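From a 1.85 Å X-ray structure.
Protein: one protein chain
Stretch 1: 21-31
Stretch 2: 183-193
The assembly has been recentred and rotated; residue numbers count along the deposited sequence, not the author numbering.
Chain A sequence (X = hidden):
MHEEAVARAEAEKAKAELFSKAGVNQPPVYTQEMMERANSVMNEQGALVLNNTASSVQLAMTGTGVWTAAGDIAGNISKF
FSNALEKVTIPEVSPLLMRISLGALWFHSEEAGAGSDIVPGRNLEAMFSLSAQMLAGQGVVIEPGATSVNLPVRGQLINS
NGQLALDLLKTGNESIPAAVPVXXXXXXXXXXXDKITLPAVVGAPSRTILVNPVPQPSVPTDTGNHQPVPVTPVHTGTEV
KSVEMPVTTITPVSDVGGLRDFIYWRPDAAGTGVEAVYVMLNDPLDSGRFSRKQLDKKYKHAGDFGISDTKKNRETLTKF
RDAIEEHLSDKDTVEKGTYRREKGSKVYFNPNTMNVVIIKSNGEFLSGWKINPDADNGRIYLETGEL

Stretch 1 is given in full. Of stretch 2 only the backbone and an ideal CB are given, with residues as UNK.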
ATOM      1  N   LYS A  21      15.932   2.236  23.880  1.00 22.09           N
ATOM      2  CA  LYS A  21      16.335   3.564  23.427  1.00 21.95           C
ATOM      3  C   LYS A  21      15.209   4.281  22.698  1.00 25.12           C
ATOM      4  O   LYS A  21      15.114   5.515  22.768  1.00 23.64           O
ATOM      5  CB  LYS A  21      17.551   3.472  22.513  1.00 23.53           C
ATOM      6  CG  LYS A  21      18.785   2.894  23.167  1.00 34.11           C
ATOM      7  CD  LYS A  21      19.937   2.932  22.180  1.00 49.58           C
ATOM      8  CE  LYS A  21      20.625   1.579  22.068  1.00 59.93           C
ATOM      9  NZ  LYS A  21      21.920   1.673  21.332  1.00 63.85           N
ATOM     10  N   ALA A  22      14.367   3.534  21.992  1.00 20.41           N
ATOM     11  CA  ALA A  22      13.308   4.103  21.170  1.00 23.39           C
ATOM     12  C   ALA A  22      12.022   4.346  21.943  1.00 21.54           C
ATOM     13  O   ALA A  22      11.081   4.907  21.373  1.00 21.69           O
ATOM     14  CB  ALA A  22      13.014   3.178  19.973  1.00 19.29           C
ATOM     15  N   GLY A  23      11.947   3.927  23.207  1.00 19.64           N
ATOM     16  CA  GLY A  23      10.709   4.051  23.959  1.00 19.89           C
ATOM     17  C   GLY A  23       9.613   3.113  23.499  1.00 23.46           C
ATOM     18  O   GLY A  23       8.428   3.423  23.659  1.00 22.20           O
ATOM     19  N   VAL A  24       9.974   1.953  22.954  1.00 19.37           N
ATOM     20  CA  VAL A  24       9.018   1.052  22.325  1.00 18.83           C
ATOM     21  C   VAL A  24       8.770  -0.163  23.212  1.00 17.85           C
ATOM     22  O   VAL A  24       9.704  -0.723  23.807  1.00 17.82           O
ATOM     23  CB  VAL A  24       9.522   0.637  20.933  1.00 23.21           C
ATOM     24  CG1 VAL A  24       8.652  -0.478  20.353  1.00 19.97           C
ATOM     25  CG2 VAL A  24       9.558   1.856  19.999  1.00 21.42           C
ATOM     26  N   ASN A  25       7.505  -0.561  23.312  1.00 19.85           N
ATOM     27  CA  ASN A  25       7.118  -1.828  23.913  1.00 21.33           C
ATOM     28  C   ASN A  25       6.568  -2.736  22.831  1.00 26.99           C
ATOM     29  O   ASN A  25       5.845  -2.280  21.942  1.00 26.83           O
ATOM     30  CB  ASN A  25       6.041  -1.648  24.988  1.00 22.33           C
ATOM     31  CG  ASN A  25       6.559  -0.956  26.219  1.00 30.07           C
ATOM     32  OD1 ASN A  25       7.257  -1.568  27.021  1.00 26.39           O
ATOM     33  ND2 ASN A  25       6.204   0.327  26.392  1.00 21.62           N
ATOM     34  N   GLN A  26       6.878  -4.024  22.921  1.00 24.92           N
ATOM     35  CA  GLN A  26       6.299  -4.941  21.960  1.00 26.75           C
ATOM     36  C   GLN A  26       4.782  -4.997  22.161  1.00 19.29           C
ATOM     37  O   GLN A  26       4.293  -4.806  23.274  1.00 26.02           O
ATOM     38  CB  GLN A  26       6.917  -6.324  22.109  1.00 34.73           C
ATOM     39  CG  GLN A  26       6.386  -7.129  23.250  1.00 36.59           C
ATOM     40  CD  GLN A  26       6.920  -8.541  23.228  1.00 49.50           C
ATOM     41  OE1 GLN A  26       7.668  -8.916  22.324  1.00 60.20           O
ATOM     42  NE2 GLN A  26       6.537  -9.336  24.220  1.00 47.47           N
ATOM     43  N   PRO A  27       4.019  -5.217  21.088  1.00 26.44           N
ATOM     44  CA  PRO A  27       2.566  -5.280  21.231  1.00 25.60           C
ATOM     45  C   PRO A  27       2.170  -6.369  22.212  1.00 21.51           C
ATOM     46  O   PRO A  27       2.828  -7.419  22.294  1.00 19.78           O
ATOM     47  CB  PRO A  27       2.087  -5.620  19.811  1.00 24.64           C
ATOM     48  CG  PRO A  27       3.213  -5.281  18.921  1.00 29.65           C
ATOM     49  CD  PRO A  27       4.459  -5.427  19.701  1.00 26.92           C
ATOM     50  N   PRO A  28       1.078  -6.180  22.922  1.00 23.35           N
ATOM     51  CA  PRO A  28       0.627  -7.231  23.837  1.00 23.85           C
ATOM     52  C   PRO A  28      -0.242  -8.247  23.118  1.00 22.59           C
ATOM     53  O   PRO A  28      -0.532  -8.115  21.919  1.00 22.41           O
ATOM     54  CB  PRO A  28      -0.165  -6.440  24.878  1.00 25.76           C
ATOM     55  CG  PRO A  28      -0.848  -5.353  24.022  1.00 21.78           C
ATOM     56  CD  PRO A  28       0.133  -5.045  22.884  1.00 19.26           C
ATOM     57  N   VAL A  29      -0.648  -9.277  23.827  1.00 22.78           N
ATOM     58  CA  VAL A  29      -1.779 -10.086  23.407  1.00 22.32           C
ATOM     59  C   VAL A  29      -2.994  -9.550  24.139  1.00 22.18           C
ATOM     60  O   VAL A  29      -2.892  -8.939  25.209  1.00 21.94           O
ATOM     61  CB  VAL A  29      -1.577 -11.601  23.656  1.00 25.38           C
ATOM     62  CG1 VAL A  29      -0.373 -12.106  22.854  1.00 28.48           C
ATOM     63  CG2 VAL A  29      -1.400 -11.895  25.105  1.00 24.17           C
ATOM     64  N   TYR A  30      -4.159  -9.751  23.543  1.00 24.50           N
ATOM     65  CA  TYR A  30      -5.369  -9.078  23.981  1.00 22.85           C
ATOM     66  C   TYR A  30      -6.343 -10.119  24.494  1.00 23.36           C
ATOM     67  O   TYR A  30      -6.738 -11.029  23.756  1.00 26.51           O
ATOM     68  CB  TYR A  30      -5.985  -8.257  22.840  1.00 18.64           C
ATOM     69  CG  TYR A  30      -5.098  -7.103  22.451  1.00 19.69           C
ATOM     70  CD1 TYR A  30      -4.042  -7.287  21.565  1.00 22.55           C
ATOM     71  CD2 TYR A  30      -5.300  -5.831  22.986  1.00 21.39           C
ATOM     72  CE1 TYR A  30      -3.205  -6.237  21.219  1.00 14.78           C
ATOM     73  CE2 TYR A  30      -4.472  -4.768  22.645  1.00 19.94           C
ATOM     74  CZ  TYR A  30      -3.431  -4.975  21.763  1.00 17.12           C
ATOM     75  OH  TYR A  30      -2.617  -3.926  21.433  1.00 19.77           O
ATOM     76  N   THR A  31      -6.714  -9.990  25.758  1.00 21.75           N
ATOM     77  CA  THR A  31      -7.913 -10.657  26.203  1.00 26.37           C
ATOM     78  C   THR A  31      -9.118 -10.050  25.495  1.00 34.16           C
ATOM     79  O   THR A  31      -9.062  -8.954  24.922  1.00 27.32           O
ATOM     80  CB  THR A  31      -8.063 -10.546  27.718  1.00 25.57           C
ATOM     81  OG1 THR A  31      -8.214  -9.172  28.083  1.00 27.45           O
ATOM     82  CG2 THR A  31      -6.821 -11.119  28.414  1.00 25.02           C
ATOM     83  N   UNK A 183       8.906  11.882  20.713  1.00 23.58           N
ATOM     84  CA  UNK A 183       8.006  11.582  21.813  1.00 24.48           C
ATOM     85  C   UNK A 183       7.949  10.081  22.070  1.00 23.67           C
ATOM     86  O   UNK A 183       8.165   9.274  21.164  1.00 21.34           O
ATOM     87  CB  UNK A 183       6.606  12.126  21.521  1.00 24.48           C
ATOM     88  N   UNK A 184       7.666   9.708  23.316  1.00 21.63           N
ATOM     89  CA  UNK A 184       7.488   8.314  23.714  1.00 18.93           C
ATOM     90  C   UNK A 184       6.032   8.069  24.090  1.00 23.10           C
ATOM     91  O   UNK A 184       5.425   8.868  24.816  1.00 26.91           O
ATOM     92  CB  UNK A 184       8.412   7.958  24.880  1.00 18.93           C
ATOM     93  N   UNK A 185       5.473   6.959  23.611  1.00 17.27           N
ATOM     94  CA  UNK A 185       4.093   6.618  23.928  1.00 19.34           C
ATOM     95  C   UNK A 185       4.027   5.843  25.240  1.00 25.10           C
ATOM     96  O   UNK A 185       4.965   5.134  25.605  1.00 27.52           O
ATOM     97  CB  UNK A 185       3.465   5.805  22.794  1.00 19.34           C
ATOM     98  N   UNK A 186       2.906   5.990  25.959  1.00 19.27           N
ATOM     99  CA  UNK A 186       2.670   5.267  27.208  1.00 21.42           C
ATOM    100  C   UNK A 186       1.732   4.104  26.935  1.00 23.43           C
ATOM    101  O   UNK A 186       0.667   4.284  26.335  1.00 20.52           O
ATOM    102  CB  UNK A 186       2.091   6.190  28.282  1.00 21.42           C
ATOM    103  N   UNK A 187       2.116   2.907  27.384  1.00 21.35           N
ATOM    104  CA  UNK A 187       1.254   1.745  27.236  1.00 22.37           C
ATOM    105  C   UNK A 187       0.170   1.769  28.304  1.00 26.62           C
ATOM    106  O   UNK A 187       0.463   1.855  29.501  1.00 26.17           O
ATOM    107  CB  UNK A 187       2.066   0.451  27.320  1.00 22.37           C
ATOM    108  N   UNK A 188      -1.081   1.704  27.861  1.00 20.10           N
ATOM    109  CA  UNK A 188      -2.232   1.583  28.743  1.00 23.48           C
ATOM    110  C   UNK A 188      -2.467   0.097  28.999  1.00 25.46           C
ATOM    111  O   UNK A 188      -2.861  -0.642  28.090  1.00 23.67           O
ATOM    112  CB  UNK A 188      -3.471   2.249  28.142  1.00 23.48           C
ATOM    113  N   UNK A 189      -2.233  -0.341  30.236  1.00 23.12           N
ATOM    114  CA  UNK A 189      -2.371  -1.757  30.546  1.00 24.97           C
ATOM    115  C   UNK A 189      -3.824  -2.212  30.525  1.00 26.87           C
ATOM    116  O   UNK A 189      -4.081  -3.414  30.422  1.00 30.54           O
ATOM    117  CB  UNK A 189      -1.755  -2.055  31.914  1.00 24.97           C
ATOM    118  N   UNK A 190      -4.779  -1.290  30.610  1.00 25.90           N
ATOM    119  CA  UNK A 190      -6.179  -1.692  30.575  1.00 24.69           C
ATOM    120  C   UNK A 190      -6.659  -1.985  29.157  1.00 29.36           C
ATOM    121  O   UNK A 190      -7.505  -2.864  28.962  1.00 27.42           O
ATOM    122  CB  UNK A 190      -7.051  -0.602  31.202  1.00 24.69           C
ATOM    123  N   UNK A 191      -6.146  -1.268  28.160  1.00 19.38           N
ATOM    124  CA  UNK A 191      -6.600  -1.449  26.786  1.00 20.16           C
ATOM    125  C   UNK A 191      -5.597  -2.153  25.894  1.00 21.36           C
ATOM    126  O   UNK A 191      -5.990  -2.642  24.833  1.00 24.95           O
ATOM    127  CB  UNK A 191      -6.942  -0.088  26.176  1.00 20.16           C
ATOM    128  N   UNK A 192      -4.317  -2.158  26.253  1.00 19.06           N
ATOM    129  CA  UNK A 192      -3.306  -2.612  25.318  1.00 22.69           C
ATOM    130  C   UNK A 192      -2.996  -1.639  24.200  1.00 23.19           C
ATOM    131  O   UNK A 192      -2.322  -2.022  23.242  1.00 22.70           O
ATOM    132  CB  UNK A 192      -3.745  -3.945  24.709  1.00 22.69           C
ATOM    133  N   UNK A 193      -3.487  -0.398  24.281  1.00 19.92           N
ATOM    134  CA  UNK A 193      -3.148   0.670  23.348  1.00 18.93           C
ATOM    135  C   UNK A 193      -2.048   1.547  23.932  1.00 20.06           C
ATOM    136  O   UNK A 193      -1.785   1.537  25.137  1.00 25.49           O
ATOM    137  CB  UNK A 193      -4.383   1.511  23.016  1.00 18.93           C
TER

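Position 183 points its CB away from stretch 1, and nothing of that stretch lies within 5.5 Å of it. Stretch 1 sets no demand here, so many side chains would fit. The residue is L183. Its backbone O accepts a hydrogen bond from a water that also donates to A22 O.

At 184 the CB points sideways, 4.6 Å from G23 CA. G23 is the first residue to leave helical phi/psi, with positive phi, and the carbonyls of K21 and A22 are on offer. A polar side chain of moderate length would suit, above all one with a donor. The residue is N184, chi1 m. Its ND2 comes 3.6 Å from G23 CA. ND2 also lies 3.5 Å from A22 O, but the angle is too poor for a hydrogen bond. Water does the joining instead: one water accepts from N184 ND2 at 3.0 Å and donates to K21 O at 3.1 Å.

Position 185 also points sideways, with no atom of stretch 1 within 5.5 Å of its CB. Small or larger residues could be accepted. It is A185, and its backbone makes the link. One water accepts from A185 N (2.8 Å) and donates to G23 O (2.9 Å). Another donates to both G23 O and A185 O, 2.8 Å from each. The two backbones are thus bridged without touching closely.

Position 186 points away from stretch 1. Many residues would do; it is V186, chi1 t.

Position 187 points toward stretch 1, and its CB is 4.2 Å from N25 ND2. Farther on lie the carbonyls of N25 and Q26, both acceptors, and the ring of P28. A long side chain with donors at its end would suit, so lysine or arginine. The residue is R187. Its NH1 donates to Q26 O at 3.1 Å with a good angle. Its NH2 adds weak bonds to Q26 O and N25 O, both 3.4 Å. The guanidinium lies between P28 CD over one face (3.5 Å from NH1) and N25 CB over the opposite face (3.6 Å from NH2). R187 has the largest area covered by the other stretch.

Positions 188, 189 and 190 are out of reach of stretch 1, which leaves their choice free. They are D188, T189 and A190. D188 OD1 accepts from A190 N at 2.8 Å.

Position 191 points away, and several residues would be possible. It is T191, whose OG1 accepts from the backbone N of 193 at 3.1 Å. Its backbone O lies 3.4 Å from Y30 CE2, at the ring edge.

Position 192 has phi 74°, which favours glycine. The ideal CB would sit 2.3 Å from Y30 CE2, a clash, and 3.3 Å from P28 CG. Only glycine suits, and the residue is G192. Its O accepts a short hydrogen bond from Y30 OH, 2.6 Å, and lies 3.7 Å from P28 CG.

Position 193 points away, so choice is wide. It is L193; its end comes nearer, but its CD2 stays 5.0 Å from Y30 OH.

Stretch 2 (183-193) LNAVRDTATGL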
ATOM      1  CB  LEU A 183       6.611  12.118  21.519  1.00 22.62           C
ATOM      2  CG  LEU A 183       6.599  13.608  21.166  1.00 26.84           C
ATOM      3  CD1 LEU A 183       5.189  14.088  20.922  1.00 22.82           C
ATOM      4  CD2 LEU A 183       7.243  14.399  22.280  1.00 29.32           C
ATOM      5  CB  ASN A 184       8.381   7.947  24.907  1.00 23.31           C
ATOM      6  CG  ASN A 184       9.861   8.060  24.598  1.00 27.85           C
ATOM      7  OD1 ASN A 184      10.647   8.553  25.419  1.00 35.88           O
ATOM      8  ND2 ASN A 184      10.254   7.602  23.423  1.00 17.58           N
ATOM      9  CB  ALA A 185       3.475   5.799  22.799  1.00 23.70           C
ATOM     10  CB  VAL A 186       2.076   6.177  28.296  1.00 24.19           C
ATOM     11  CG1 VAL A 186       1.759   5.349  29.532  1.00 22.87           C
ATOM     12  CG2 VAL A 186       3.012   7.317  28.624  1.00 24.11           C
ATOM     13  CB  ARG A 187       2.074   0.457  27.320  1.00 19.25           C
ATOM     14  CG  ARG A 187       1.272  -0.837  27.460  1.00 23.01           C
ATOM     15  CD  ARG A 187       0.549  -1.237  26.154  1.00 20.65           C
ATOM     16  NE  ARG A 187       1.361  -1.070  24.946  1.00 22.05           N
ATOM     17  CZ  ARG A 187       2.155  -2.002  24.414  1.00 23.08           C
ATOM     18  NH1 ARG A 187       2.295  -3.195  24.993  1.00 25.51           N
ATOM     19  NH2 ARG A 187       2.823  -1.740  23.298  1.00 22.84           N
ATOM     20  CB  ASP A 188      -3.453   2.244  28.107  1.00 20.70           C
ATOM     21  CG  ASP A 188      -4.669   2.235  29.019  1.00 29.43           C
ATOM     22  OD1 ASP A 188      -4.689   1.476  30.012  1.00 26.80           O
ATOM     23  OD2 ASP A 188      -5.616   2.989  28.734  1.00 33.93           O
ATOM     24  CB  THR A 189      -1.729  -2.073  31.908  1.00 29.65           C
ATOM     25  OG1 THR A 189      -2.260  -1.210  32.920  1.00 29.62           O
ATOM     26  CG2 THR A 189      -0.219  -1.865  31.857  1.00 29.62           C
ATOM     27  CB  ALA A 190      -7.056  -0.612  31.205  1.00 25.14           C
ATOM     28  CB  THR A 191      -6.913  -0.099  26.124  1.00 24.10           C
ATOM     29  OG1 THR A 191      -5.712   0.696  26.071  1.00 22.90           O
ATOM     30  CG2 THR A 191      -8.011   0.655  26.873  1.00 25.77           C
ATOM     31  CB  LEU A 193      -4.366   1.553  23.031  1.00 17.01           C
ATOM     32  CG  LEU A 193      -5.597   0.885  22.416  1.00 21.74           C
ATOM     33  CD1 LEU A 193      -6.761   1.880  22.347  1.00 23.11           C
ATOM     34  CD2 LEU A 193      -5.280   0.292  21.037  1.00 28.23           C
TER
HETATM   35  O   HOH W   1      12.945   7.617  22.149  1.00 28.84           O
HETATM   36  O   HOH W   2       8.924   6.736  20.528  1.00 17.28           O
HETATM   37  O   HOH W   3       7.059   5.304  21.947  1.00 20.90           O
HETATM   38  O   HOH W   4       7.664   4.701  26.053  1.00 24.96           O
HETATM   39  O   HOH W   5       4.582   2.118  24.751  1.00 28.84           O
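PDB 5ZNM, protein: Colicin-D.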